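Local coordinates for protein aspartate--tRNA(Asp/Asn) ligase (Thermus thermophilus, PDB 1N9W) that attaches L-aspartate, after activating it with ATP, to both tRNA(Asp) and tRNA(Asn) with similar efficiency, as a homodimeric class II aminoacyl-tRNA synthetase of relaxed tRNA specificity, at residues 2-8 with 38-43; 18-23 with 34-38; 316-322 with 332-338. One frame throughout, in Å; residues are numbered along the deposited sequence.

Contact 1. Residues 2-8 with 38-43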
# COMPACT_ATOMS: atom_id res chain seq x y z
N ARG B 2 5.19 9.10 27.83
CA ARG B 2 6.12 9.42 26.77
C ARG B 2 5.54 10.54 25.90
O ARG B 2 4.40 10.46 25.45
CB ARG B 2 6.42 8.19 25.91
CG ARG B 2 7.70 8.30 25.06
CD ARG B 2 7.45 8.74 23.61
NE ARG B 2 8.70 8.90 22.85
CZ ARG B 2 8.86 8.55 21.58
NH1 ARG B 2 7.86 8.01 20.89
NH2 ARG B 2 10.03 8.74 20.97
N VAL B 3 6.34 11.59 25.71
CA VAL B 3 5.92 12.73 24.90
C VAL B 3 6.89 12.92 23.72
O VAL B 3 8.10 12.84 23.88
CB VAL B 3 5.92 14.05 25.74
CG1 VAL B 3 5.41 15.21 24.89
CG2 VAL B 3 5.06 13.88 26.98
N LEU B 4 6.33 13.18 22.54
CA LEU B 4 7.12 13.42 21.34
C LEU B 4 7.59 14.87 21.34
O LEU B 4 6.95 15.74 21.94
CB LEU B 4 6.27 13.16 20.10
CG LEU B 4 6.07 11.70 19.69
CD1 LEU B 4 4.90 11.57 18.69
CD2 LEU B 4 7.37 11.22 19.05
N VAL B 5 8.70 15.13 20.66
CA VAL B 5 9.24 16.48 20.57
C VAL B 5 8.21 17.49 20.05
O VAL B 5 8.14 18.62 20.53
CB VAL B 5 10.49 16.49 19.66
CG1 VAL B 5 10.93 17.94 19.39
CG2 VAL B 5 11.62 15.71 20.33
N ARG B 6 7.38 17.09 19.09
CA ARG B 6 6.41 18.03 18.56
C ARG B 6 5.31 18.44 19.54
O ARG B 6 4.74 19.51 19.40
CB ARG B 6 5.78 17.50 17.27
CG ARG B 6 5.00 16.20 17.40
CD ARG B 6 4.16 15.97 16.16
NE ARG B 6 3.64 14.60 16.14
CZ ARG B 6 4.09 13.65 15.33
NH1 ARG B 6 5.05 13.92 14.44
NH2 ARG B 6 3.59 12.43 15.41
N ASP B 7 5.03 17.61 20.54
CA ASP B 7 3.97 17.93 21.48
C ASP B 7 4.49 18.55 22.78
O ASP B 7 3.71 18.86 23.68
CB ASP B 7 3.16 16.68 21.79
CG ASP B 7 2.61 16.02 20.55
OD1 ASP B 7 2.00 16.73 19.73
OD2 ASP B 7 2.80 14.79 20.38
N LEU B 8 5.80 18.75 22.87
CA LEU B 8 6.35 19.31 24.09
C LEU B 8 5.78 20.69 24.44
O LEU B 8 5.71 21.04 25.62
CB LEU B 8 7.88 19.37 24.00
CG LEU B 8 8.60 18.01 23.95
CD1 LEU B 8 10.10 18.25 23.74
CD2 LEU B 8 8.36 17.22 25.24
N ASP B 38 13.61 12.60 17.96
CA ASP B 38 12.75 11.46 17.80
C ASP B 38 12.13 11.58 16.40
O ASP B 38 12.58 12.42 15.61
CB ASP B 38 11.72 11.32 18.96
CG ASP B 38 10.81 12.53 19.12
OD1 ASP B 38 10.58 13.24 18.12
OD2 ASP B 38 10.29 12.74 20.25
N ARG B 39 11.16 10.74 16.08
CA ARG B 39 10.57 10.77 14.76
C ARG B 39 9.88 12.08 14.43
O ARG B 39 9.57 12.36 13.28
CB ARG B 39 9.59 9.59 14.58
CG ARG B 39 8.44 9.53 15.59
CD ARG B 39 7.58 8.28 15.34
NE ARG B 39 6.33 8.29 16.08
CZ ARG B 39 6.19 7.85 17.33
NH1 ARG B 39 7.23 7.36 17.98
NH2 ARG B 39 5.00 7.91 17.91
N SER B 40 9.67 12.91 15.45
CA SER B 40 8.98 14.20 15.24
C SER B 40 9.87 15.44 15.31
O SER B 40 9.39 16.54 15.07
CB SER B 40 7.83 14.36 16.24
OG SER B 40 8.34 14.63 17.54
N GLY B 41 11.15 15.27 15.62
CA GLY B 41 12.02 16.43 15.68
C GLY B 41 13.17 16.35 16.66
O GLY B 41 13.52 15.27 17.14
N VAL B 42 13.78 17.50 16.96
CA VAL B 42 14.89 17.54 17.90
C VAL B 42 14.62 18.48 19.07
O VAL B 42 13.96 19.51 18.93
CB VAL B 42 16.23 17.99 17.22
CG1 VAL B 42 16.58 17.06 16.06
CG2 VAL B 42 16.12 19.43 16.74
N VAL B 43 15.13 18.10 20.23
CA VAL B 43 14.97 18.91 21.42
C VAL B 43 16.27 18.94 22.22
O VAL B 43 17.01 17.94 22.31
CB VAL B 43 13.82 18.38 22.32
CG1 VAL B 43 14.16 16.99 22.88
CG2 VAL B 43 13.56 19.37 23.44
O HOH W 1 10.08 11.44 22.81
O HOH W 2 5.16 6.60 20.72
O HOH W 3 5.36 10.48 14.15
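Val5 loses the most surface here, and Ser40 comes next. The backbone N of Val5 donates to Asp38 OD2 at 2.9 Å. One residue on, Arg6 N donates to Ser40 OG at 3.1 Å. Ser40 OG in turn donates to Asp38 OD1 at 2.7 Å, so it links the N-terminal loop to the turn. The Val5 side chain lies along the start of strand 41-47, with Val5 CG2 3.8 Å from Val43 CG1 and Val5 CG1 3.4 Å from Val42 O. Leu8 CD1 extends this apolar patch to Val43 CG2 at 3.6 Å. The turn is a type I beta turn from Asp38 to Gly41. It joins two strands of the OB-fold anticodon-binding domain. Asp38 OD1 also accepts from Ser40 N, which makes an Asx turn. Gly41 has phi 150°, where a CB would strike the preceding carbonyl. Asp38 and Arg39 each give up 61 Å² of surface. Leu4 CD1 sits over one face of the Arg39 guanidinium, 3.7 Å from Arg39 NH2. Arg39 NH1 and Arg2 NH1 are 3.0 Å apart, two like charges. Arg39 forms salt bridges to Glu191 and Asp143 of the second subunit, and Arg2 NH2 donates to Leu19 O.

Contact 2. Residues 18-23 with 34-38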
# COMPACT_ATOMS: atom_id res chain seq x y z
N LEU B 18 11.13 11.29 27.33
CA LEU B 18 11.46 11.33 25.90
C LEU B 18 12.18 10.03 25.51
O LEU B 18 12.84 9.40 26.34
CB LEU B 18 12.38 12.52 25.60
CG LEU B 18 11.90 13.94 25.99
CD1 LEU B 18 13.09 14.87 26.06
CD2 LEU B 18 10.88 14.43 24.98
N LEU B 19 12.01 9.62 24.25
CA LEU B 19 12.69 8.44 23.71
C LEU B 19 13.22 8.92 22.37
O LEU B 19 12.50 9.57 21.62
CB LEU B 19 11.72 7.27 23.51
CG LEU B 19 11.07 6.70 24.78
CD1 LEU B 19 10.06 5.61 24.41
CD2 LEU B 19 12.16 6.14 25.70
N GLY B 20 14.49 8.64 22.09
CA GLY B 20 15.06 9.07 20.82
C GLY B 20 16.53 8.74 20.70
O GLY B 20 17.02 7.84 21.39
N PHE B 21 17.23 9.44 19.82
CA PHE B 21 18.67 9.21 19.61
C PHE B 21 19.46 10.48 19.85
O PHE B 21 19.01 11.58 19.53
CB PHE B 21 18.95 8.75 18.18
CG PHE B 21 18.22 7.50 17.80
CD1 PHE B 21 16.91 7.55 17.34
CD2 PHE B 21 18.85 6.26 17.91
CE1 PHE B 21 16.23 6.40 17.00
CE2 PHE B 21 18.17 5.09 17.57
CZ PHE B 21 16.86 5.16 17.11
N LEU B 22 20.67 10.33 20.39
CA LEU B 22 21.52 11.48 20.65
C LEU B 22 22.03 12.09 19.33
O LEU B 22 22.95 11.56 18.71
CB LEU B 22 22.69 11.04 21.53
CG LEU B 22 23.71 12.08 22.01
CD1 LEU B 22 23.02 13.20 22.79
CD2 LEU B 22 24.74 11.37 22.88
N HIS B 23 21.42 13.20 18.92
CA HIS B 23 21.81 13.87 17.68
C HIS B 23 23.25 14.40 17.83
O HIS B 23 24.09 14.16 16.97
CB HIS B 23 20.84 15.01 17.36
CG HIS B 23 20.81 15.39 15.92
ND1 HIS B 23 20.28 14.58 14.94
CD2 HIS B 23 21.25 16.50 15.28
CE1 HIS B 23 20.40 15.17 13.77
NE2 HIS B 23 20.99 16.34 13.95
N LEU B 34 22.66 18.28 25.29
CA LEU B 34 22.41 17.17 24.39
C LEU B 34 21.30 17.59 23.46
O LEU B 34 20.46 18.43 23.80
CB LEU B 34 21.96 15.93 25.16
CG LEU B 34 22.86 15.46 26.30
CD1 LEU B 34 22.18 14.31 27.00
CD2 LEU B 34 24.23 15.06 25.77
N LEU B 35 21.30 17.03 22.27
CA LEU B 35 20.25 17.32 21.32
C LEU B 35 19.66 15.93 21.09
O LEU B 35 20.36 15.04 20.62
CB LEU B 35 20.85 17.86 20.03
CG LEU B 35 19.82 18.63 19.22
CD1 LEU B 35 19.61 20.00 19.86
CD2 LEU B 35 20.28 18.76 17.77
N LEU B 36 18.40 15.74 21.47
CA LEU B 36 17.74 14.45 21.30
C LEU B 36 16.76 14.54 20.16
O LEU B 36 16.01 15.51 20.08
CB LEU B 36 16.99 14.04 22.58
CG LEU B 36 16.26 12.69 22.59
CD1 LEU B 36 16.15 12.14 24.03
CD2 LEU B 36 14.87 12.83 21.97
N ARG B 37 16.76 13.57 19.26
CA ARG B 37 15.77 13.65 18.20
C ARG B 37 14.92 12.40 18.10
O ARG B 37 15.42 11.28 18.17
CB ARG B 37 16.40 13.93 16.84
CG ARG B 37 17.12 12.78 16.26
CD ARG B 37 17.16 12.70 14.74
NE ARG B 37 17.61 11.31 14.57
CZ ARG B 37 18.88 10.93 14.59
NH1 ARG B 37 19.87 11.81 14.69
NH2 ARG B 37 19.15 9.64 14.68
N ASP B 38 13.61 12.60 17.96
CA ASP B 38 12.75 11.46 17.80
C ASP B 38 12.13 11.58 16.40
O ASP B 38 12.58 12.42 15.61
CB ASP B 38 11.72 11.32 18.96
CG ASP B 38 10.81 12.53 19.12
OD1 ASP B 38 10.58 13.24 18.12
OD2 ASP B 38 10.29 12.74 20.25
O HOH W 1 10.08 11.44 22.81
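These segments are the facing strands of an antiparallel beta hairpin in the OB-fold domain, strands 15-28 and 31-38. The axes of the two short segments run at 124°, well short of antiparallel, partly because 18-23 bends at Gly20. Phe21 and Arg37 form a hydrogen-bonded pair: Phe21 N to Arg37 O is 3.1 Å, Arg37 N to Phe21 O 3.0 Å. His23 N adds a bond to Leu35 O at 2.7 Å. Leu22 and Leu36 are the non-hydrogen-bonded pair between them. Near Gly20 the strands lie very close. A CB there would clash with Leu36 CD2 and Arg37 O. Water 1 links Leu19 N (3.0 Å) to Asp38 OD2 (2.9 Å); the Asp38 carboxylate also accepts from Ser40 OG. Apolar contacts occupy the face of Leu22 and Leu36. Leu22 CD1 reaches Leu34 CD2 at 3.7 Å, and Leu18 CB lies 4.1 Å from Leu36 CD1. Val61 and Leu59 of strand 58-67 pack against this face. The other face carries Phe21 and Arg37. Phe21 meets Phe223 of the second subunit edge-to-face. The Arg37 guanidinium covers Phe21 CB and forms a salt bridge with Glu56. At its edge, Arg37 NH1 donates to His23 ND1 at 2.8 Å.

Contact 3. Residues 316-322 with 332-338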
# COMPACT_ATOMS: atom_id res chain seq x y z
N ARG B 316 -2.57 13.62 -27.22
CA ARG B 316 -2.52 13.10 -28.59
C ARG B 316 -1.12 12.80 -29.11
O ARG B 316 -0.52 13.60 -29.83
CB ARG B 316 -3.21 14.08 -29.55
CG ARG B 316 -4.71 14.24 -29.32
CD ARG B 316 -5.47 12.94 -29.57
NE ARG B 316 -6.90 13.10 -29.37
CZ ARG B 316 -7.68 13.88 -30.11
NH1 ARG B 316 -7.16 14.58 -31.11
NH2 ARG B 316 -8.98 13.97 -29.85
N TYR B 317 -0.60 11.62 -28.77
CA TYR B 317 0.72 11.20 -29.23
C TYR B 317 0.57 10.36 -30.50
O TYR B 317 -0.46 9.73 -30.71
CB TYR B 317 1.42 10.37 -28.16
CG TYR B 317 2.12 11.17 -27.08
CD1 TYR B 317 1.39 11.96 -26.18
CD2 TYR B 317 3.50 11.13 -26.95
CE1 TYR B 317 2.04 12.69 -25.18
CE2 TYR B 317 4.16 11.86 -25.95
CZ TYR B 317 3.42 12.63 -25.08
OH TYR B 317 4.06 13.36 -24.10
N PRO B 318 1.61 10.35 -31.36
CA PRO B 318 1.58 9.58 -32.61
C PRO B 318 1.48 8.08 -32.32
O PRO B 318 2.17 7.56 -31.44
CB PRO B 318 2.92 9.93 -33.26
CG PRO B 318 3.15 11.33 -32.79
CD PRO B 318 2.78 11.25 -31.33
N ARG B 319 0.62 7.38 -33.06
CA ARG B 319 0.46 5.95 -32.84
C ARG B 319 1.79 5.21 -32.81
O ARG B 319 1.95 4.22 -32.09
CB ARG B 319 -0.41 5.33 -33.93
CG ARG B 319 -1.88 5.68 -33.84
CD ARG B 319 -2.67 4.74 -34.73
NE ARG B 319 -2.39 3.35 -34.40
CZ ARG B 319 -2.80 2.31 -35.12
NH1 ARG B 319 -3.52 2.49 -36.21
NH2 ARG B 319 -2.49 1.07 -34.74
N SER B 320 2.76 5.70 -33.58
CA SER B 320 4.08 5.06 -33.64
C SER B 320 4.86 5.17 -32.33
O SER B 320 5.80 4.41 -32.10
CB SER B 320 4.90 5.68 -34.78
OG SER B 320 5.07 7.07 -34.60
N VAL B 321 4.47 6.11 -31.48
CA VAL B 321 5.14 6.33 -30.20
C VAL B 321 4.54 5.51 -29.06
O VAL B 321 5.25 5.05 -28.17
CB VAL B 321 5.10 7.82 -29.80
CG1 VAL B 321 5.86 8.04 -28.51
CG2 VAL B 321 5.69 8.67 -30.91
N ARG B 322 3.22 5.34 -29.09
CA ARG B 322 2.52 4.58 -28.05
C ARG B 322 2.33 3.11 -28.42
O ARG B 322 2.27 2.76 -29.60
CB ARG B 322 1.15 5.21 -27.79
CG ARG B 322 1.20 6.65 -27.30
CD ARG B 322 2.15 6.81 -26.13
NE ARG B 322 1.73 7.90 -25.26
CZ ARG B 322 2.53 8.53 -24.40
NH1 ARG B 322 3.80 8.18 -24.30
NH2 ARG B 322 2.04 9.51 -23.65
N GLY B 332 -3.95 9.90 -36.97
CA GLY B 332 -2.61 9.43 -36.67
C GLY B 332 -2.26 9.39 -35.20
O GLY B 332 -1.34 8.69 -34.79
N THR B 333 -3.01 10.14 -34.39
CA THR B 333 -2.75 10.21 -32.95
C THR B 333 -3.37 9.05 -32.16
O THR B 333 -3.78 8.04 -32.73
CB THR B 333 -3.26 11.54 -32.35
OG1 THR B 333 -4.69 11.61 -32.46
CG2 THR B 333 -2.64 12.72 -33.07
N THR B 334 -3.42 9.23 -30.85
CA THR B 334 -3.99 8.25 -29.93
C THR B 334 -4.58 8.97 -28.73
O THR B 334 -4.27 10.14 -28.49
CB THR B 334 -2.91 7.26 -29.42
OG1 THR B 334 -1.77 7.99 -28.96
CG2 THR B 334 -2.49 6.31 -30.51
N ARG B 335 -5.43 8.28 -27.98
CA ARG B 335 -6.05 8.87 -26.80
C ARG B 335 -5.15 8.68 -25.59
O ARG B 335 -5.58 8.21 -24.54
CB ARG B 335 -7.41 8.22 -26.54
CG ARG B 335 -8.43 8.50 -27.61
CD ARG B 335 -9.76 7.87 -27.26
NE ARG B 335 -10.78 8.18 -28.26
CZ ARG B 335 -12.04 7.77 -28.18
NH1 ARG B 335 -12.44 7.04 -27.15
NH2 ARG B 335 -12.90 8.10 -29.14
N SER B 336 -3.89 9.06 -25.75
CA SER B 336 -2.90 8.94 -24.69
C SER B 336 -2.48 10.33 -24.21
O SER B 336 -2.76 11.33 -24.87
CB SER B 336 -1.67 8.18 -25.20
OG SER B 336 -1.11 8.84 -26.32
N PHE B 337 -1.82 10.37 -23.05
CA PHE B 337 -1.35 11.63 -22.48
C PHE B 337 -0.22 11.41 -21.48
O PHE B 337 -0.08 10.33 -20.91
CB PHE B 337 -2.52 12.37 -21.79
CG PHE B 337 -3.09 11.64 -20.60
CD1 PHE B 337 -2.44 11.67 -19.37
CD2 PHE B 337 -4.27 10.91 -20.71
CE1 PHE B 337 -2.95 10.97 -18.27
CE2 PHE B 337 -4.79 10.21 -19.62
CZ PHE B 337 -4.12 10.24 -18.40
N ASP B 338 0.59 12.45 -21.28
CA ASP B 338 1.71 12.42 -20.35
C ASP B 338 1.59 13.66 -19.50
O ASP B 338 1.25 14.73 -20.00
CB ASP B 338 3.04 12.46 -21.11
CG ASP B 338 3.57 11.09 -21.42
OD1 ASP B 338 2.78 10.12 -21.40
OD2 ASP B 338 4.79 10.97 -21.68
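Gly332 opens the segment with its carbonyl. Arg319 N donates to Gly332 O at 2.9 Å, with a nearly straight angle of 165°, so the two backbones are tied at the far end of the contact. At Thr333 they run close, and Thr333 CA makes a CA-H...O contact of 3.2 Å with Tyr317 O. Thr333 OG1 is hydrogen-bonded to Asp331 OD1. Tyr317 O is held by the next residue: Thr334 OG1 donates to it at 2.8 Å. Thr334 O receives a straight CA-H...O contact from Arg316 CA at 3.4 Å, while Arg316 turns its charge to Glu329. Arg335, the centre of an inverse gamma turn, points away from the loop. Ser336 begins strand 336-341, and its OG donates to Thr334 OG1 at 2.9 Å. Arg322 reaches across to both Ser336 and Asp338. Arg322 NE donates to Ser336 OG at 3.2 Å, and Arg322 NH2 forms a very short salt bridge with Asp338 OD1 at 2.4 Å. Asp338 OD1 also accepts from Ser348, a predicted L-aspartate-binding residue, so the contact reaches the edge of the probable active site. Strand 336-341 belongs to the mixed, largely antiparallel sheet of the class II catalytic domain. It lies between strands 311-315 and 344-351, while Phe337 packs on helix 227-248.

Overall arrangement
From the N terminus, contact 1 closes the first loop by bringing residues 2-8 back to the turn at 38-43. Contact 2 is nested inside that loop and pairs strands 15-28 and 31-38. The two share Asp38 and water 1, and their centres are 9 Å apart. Together they join the N-terminal loop to three successive strands of the OB-fold domain, and both touch the second subunit. Contact 3 comes later, in series. Within the connection from strand 311-315 to strand 336-341 it closes a loop of nine residues, 323-331, in the catalytic domain. Its centre is 51 Å from that of contact 1 and 53 Å from that of contact 2, on the opposite side of the chain's centre.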